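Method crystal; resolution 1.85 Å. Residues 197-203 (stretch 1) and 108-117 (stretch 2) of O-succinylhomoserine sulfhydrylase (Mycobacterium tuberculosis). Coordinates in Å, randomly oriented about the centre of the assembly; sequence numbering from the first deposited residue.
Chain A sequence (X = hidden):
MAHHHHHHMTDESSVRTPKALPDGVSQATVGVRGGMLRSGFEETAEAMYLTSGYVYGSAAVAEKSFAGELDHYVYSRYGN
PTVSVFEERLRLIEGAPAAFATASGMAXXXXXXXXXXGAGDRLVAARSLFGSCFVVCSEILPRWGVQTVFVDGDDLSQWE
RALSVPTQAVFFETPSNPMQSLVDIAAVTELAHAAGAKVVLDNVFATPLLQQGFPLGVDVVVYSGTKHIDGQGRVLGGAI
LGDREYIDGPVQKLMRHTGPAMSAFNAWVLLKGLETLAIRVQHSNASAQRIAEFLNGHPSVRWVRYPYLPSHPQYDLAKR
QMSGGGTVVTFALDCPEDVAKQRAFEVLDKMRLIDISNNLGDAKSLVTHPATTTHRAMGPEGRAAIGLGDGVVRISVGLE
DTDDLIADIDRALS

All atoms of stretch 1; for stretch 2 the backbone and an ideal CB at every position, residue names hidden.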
# COMPACT_ATOMS: atom_id res chain seq x y z
N ALA A 197 -36.72 -22.27 8.85
CA ALA A 197 -35.83 -21.37 8.07
C ALA A 197 -34.72 -20.72 8.91
O ALA A 197 -34.86 -20.57 10.13
CB ALA A 197 -36.66 -20.28 7.38
N LYS A 198 -33.61 -20.36 8.24
CA LYS A 198 -32.51 -19.60 8.87
C LYS A 198 -32.65 -18.12 8.53
O LYS A 198 -32.85 -17.76 7.37
CB LYS A 198 -31.14 -20.11 8.38
CG LYS A 198 -30.85 -21.59 8.67
CD LYS A 198 -30.68 -21.87 10.17
CE LYS A 198 -30.62 -23.37 10.45
NZ LYS A 198 -30.17 -23.67 11.85
N VAL A 199 -32.50 -17.26 9.53
CA VAL A 199 -32.72 -15.82 9.35
C VAL A 199 -31.42 -15.07 9.02
O VAL A 199 -30.48 -15.11 9.81
CB VAL A 199 -33.37 -15.20 10.61
CG1 VAL A 199 -33.54 -13.69 10.46
CG2 VAL A 199 -34.73 -15.87 10.91
N VAL A 200 -31.38 -14.39 7.87
CA VAL A 200 -30.20 -13.58 7.46
C VAL A 200 -30.54 -12.09 7.58
O VAL A 200 -31.43 -11.59 6.88
CB VAL A 200 -29.70 -13.90 5.99
CG1 VAL A 200 -28.40 -13.12 5.64
CG2 VAL A 200 -29.46 -15.39 5.79
N LEU A 201 -29.85 -11.39 8.50
CA LEU A 201 -30.00 -9.94 8.71
C LEU A 201 -28.86 -9.16 8.05
O LEU A 201 -27.70 -9.45 8.32
CB LEU A 201 -30.00 -9.62 10.22
CG LEU A 201 -30.00 -8.14 10.67
CD1 LEU A 201 -31.34 -7.47 10.36
CD2 LEU A 201 -29.65 -7.98 12.18
N ASP A 202 -29.20 -8.19 7.20
CA ASP A 202 -28.26 -7.20 6.63
C ASP A 202 -28.28 -5.99 7.57
O ASP A 202 -29.28 -5.28 7.63
CB ASP A 202 -28.71 -6.85 5.19
CG ASP A 202 -27.95 -5.68 4.56
OD1 ASP A 202 -27.42 -4.80 5.29
OD2 ASP A 202 -27.91 -5.62 3.30
N ASN A 203 -27.19 -5.79 8.32
CA ASN A 203 -27.12 -4.82 9.43
C ASN A 203 -26.27 -3.56 9.12
O ASN A 203 -25.75 -2.92 10.03
CB ASN A 203 -26.58 -5.51 10.70
CG ASN A 203 -26.93 -4.76 11.98
OD1 ASN A 203 -28.02 -4.19 12.10
ND2 ASN A 203 -26.01 -4.74 12.94
N UNK A 108 -20.91 -10.81 0.18
CA UNK A 108 -21.43 -11.42 1.42
C UNK A 108 -22.92 -11.80 1.30
O UNK A 108 -23.30 -12.89 1.69
CB UNK A 108 -21.24 -10.46 2.59
N UNK A 109 -23.74 -10.89 0.76
CA UNK A 109 -25.17 -11.14 0.56
C UNK A 109 -25.44 -12.34 -0.37
O UNK A 109 -26.21 -13.25 -0.01
CB UNK A 109 -25.83 -9.89 -0.01
N UNK A 110 -24.81 -12.35 -1.55
CA UNK A 110 -25.04 -13.42 -2.53
C UNK A 110 -24.53 -14.78 -2.02
O UNK A 110 -25.24 -15.79 -2.09
CB UNK A 110 -24.36 -13.07 -3.85
N UNK A 111 -23.30 -14.80 -1.49
CA UNK A 111 -22.71 -16.06 -1.01
C UNK A 111 -23.45 -16.63 0.22
O UNK A 111 -23.63 -17.84 0.32
CB UNK A 111 -21.24 -15.84 -0.66
N UNK A 112 -23.93 -15.76 1.12
CA UNK A 112 -24.63 -16.23 2.33
C UNK A 112 -25.96 -16.89 1.95
O UNK A 112 -26.29 -17.98 2.46
CB UNK A 112 -24.87 -15.07 3.30
N UNK A 113 -26.71 -16.23 1.06
CA UNK A 113 -27.97 -16.75 0.54
C UNK A 113 -27.79 -17.98 -0.35
O UNK A 113 -28.58 -18.94 -0.25
CB UNK A 113 -28.69 -15.65 -0.25
N UNK A 114 -26.77 -17.95 -1.21
CA UNK A 114 -26.46 -19.09 -2.08
C UNK A 114 -26.06 -20.32 -1.29
O UNK A 114 -26.31 -21.45 -1.71
CB UNK A 114 -25.34 -18.72 -3.06
N UNK A 115 -25.44 -20.11 -0.13
CA UNK A 115 -25.07 -21.19 0.78
C UNK A 115 -26.29 -21.94 1.34
O UNK A 115 -26.17 -23.10 1.73
CB UNK A 115 -24.24 -20.63 1.93
N UNK A 116 -27.43 -21.25 1.42
CA UNK A 116 -28.67 -21.81 1.99
C UNK A 116 -29.65 -22.30 0.92
O UNK A 116 -30.60 -23.04 1.22
CB UNK A 116 -29.36 -20.76 2.86
N UNK A 117 -29.43 -21.87 -0.33
CA UNK A 117 -30.45 -21.98 -1.38
C UNK A 117 -29.98 -22.57 -2.72
O UNK A 117 -29.34 -21.88 -3.54
CB UNK A 117 -31.03 -20.59 -1.64

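Strand 198-202 runs antiparallel to the helix of stretch 2, with the axes 10.3 Å apart at closest approach. The strand alternates its side chains: K198 and V200 point toward stretch 2, and V199 points away. K198 CA lies 8.2 Å from the CA of 116; V200 CA to the CA of 113 and D202 CA to the CA of 109 are each 7.9 Å.

Position 108 has helical angles, and its ideal CB finds nothing of stretch 1 within 5.5 Å. Many residues would suit. It is A108, which makes no contact with the strand.

Position 109 lies across from D202. Its CA-to-CB bond points sideways, and the ideal CB is out of contact. A side chain of moderate length could approach the carboxylate; a polar or basic one might pair with it, and an apolar one could pack beside it. The residue is V109, with chi1 t. V109 CG2 comes 4.4 Å from D202 OD2, a loose approach without a hydrogen bond.

Positions 110 and 111 are helical and out of reach of the strand, which therefore does not select among side chains. They are F110 and T111. F110 makes no contact with stretch 1, and T111 OG1 bonds to a residue just outside the stretch.

Position 112 points toward the strand. Its ideal CB is already 4.7 Å from V200 CG1, so room is limited along this line. A small residue such as alanine, serine or cysteine fits most simply. The deposited residue is S112, chi1 p. S112 OG lies 4.0 Å from V200 CG1, a packing contact. S112 OG also has two backbone acceptors within its own helix, A108 O at 3.0 Å and V109 O at 3.1 Å.

Position 113 has its CA nearest V200 CA, but its CA-to-CB bond points sideways. Only a longer side chain could reach the valine, and an apolar one would match it. This is L113, chi1 m and chi2 t. Its end comes nearer, and L113 CD2 lies 4.3 Å from V200 CG2.

Position 114 is helical and out of reach of stretch 1. An ideal CB would be crowded by the O of 110, 3.1 Å away. Glycine avoids this, though a small residue is not excluded. It is G114.

Position 115 is also out of reach, and the strand sets no preference. It is A115.

Position 116 points toward the strand between K198 and V200, with no atom of stretch 1 within 5.5 Å of its ideal CB. There is space for a long apolar residue, such as leucine, isoleucine or methionine. L116, chi1 m and chi2 t, fills it. L116 CD1 lies 3.8 Å from V200 CG2, and both methyls reach the aliphatic start of K198, the closest pair being L116 CD2 and K198 CG at 4.1 Å. The end of the lysine leads away.

Position 117 has extended angles and is out of reach, so the strand sets no preference and many side chains would suit. It is L117, which leaves the strand untouched.

Stretch 2 108-117: AVFTSLGALL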
# COMPACT_ATOMS: atom_id res chain seq x y z
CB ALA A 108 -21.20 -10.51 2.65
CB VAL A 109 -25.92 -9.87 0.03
CG1 VAL A 109 -27.38 -10.19 -0.29
CG2 VAL A 109 -25.82 -8.74 1.03
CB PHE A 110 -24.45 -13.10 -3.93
CG PHE A 110 -24.50 -14.26 -4.87
CD1 PHE A 110 -25.71 -14.62 -5.50
CD2 PHE A 110 -23.38 -15.08 -5.07
CE1 PHE A 110 -25.79 -15.73 -6.33
CE2 PHE A 110 -23.44 -16.19 -5.90
CZ PHE A 110 -24.65 -16.53 -6.53
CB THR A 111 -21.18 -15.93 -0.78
OG1 THR A 111 -20.55 -15.57 -2.03
CG2 THR A 111 -20.57 -17.23 -0.28
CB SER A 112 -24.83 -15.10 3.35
OG SER A 112 -25.74 -14.11 2.88
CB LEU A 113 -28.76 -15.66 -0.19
CG LEU A 113 -29.31 -14.53 0.66
CD1 LEU A 113 -29.86 -13.40 -0.22
CD2 LEU A 113 -30.39 -15.02 1.65
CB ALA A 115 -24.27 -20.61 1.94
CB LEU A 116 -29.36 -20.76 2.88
CG LEU A 116 -28.66 -20.27 4.16
CD1 LEU A 116 -29.35 -19.02 4.72
CD2 LEU A 116 -28.62 -21.37 5.23
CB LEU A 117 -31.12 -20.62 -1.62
CG LEU A 117 -31.84 -19.88 -0.48
CD1 LEU A 117 -32.01 -18.43 -0.85
CD2 LEU A 117 -33.21 -20.53 -0.16
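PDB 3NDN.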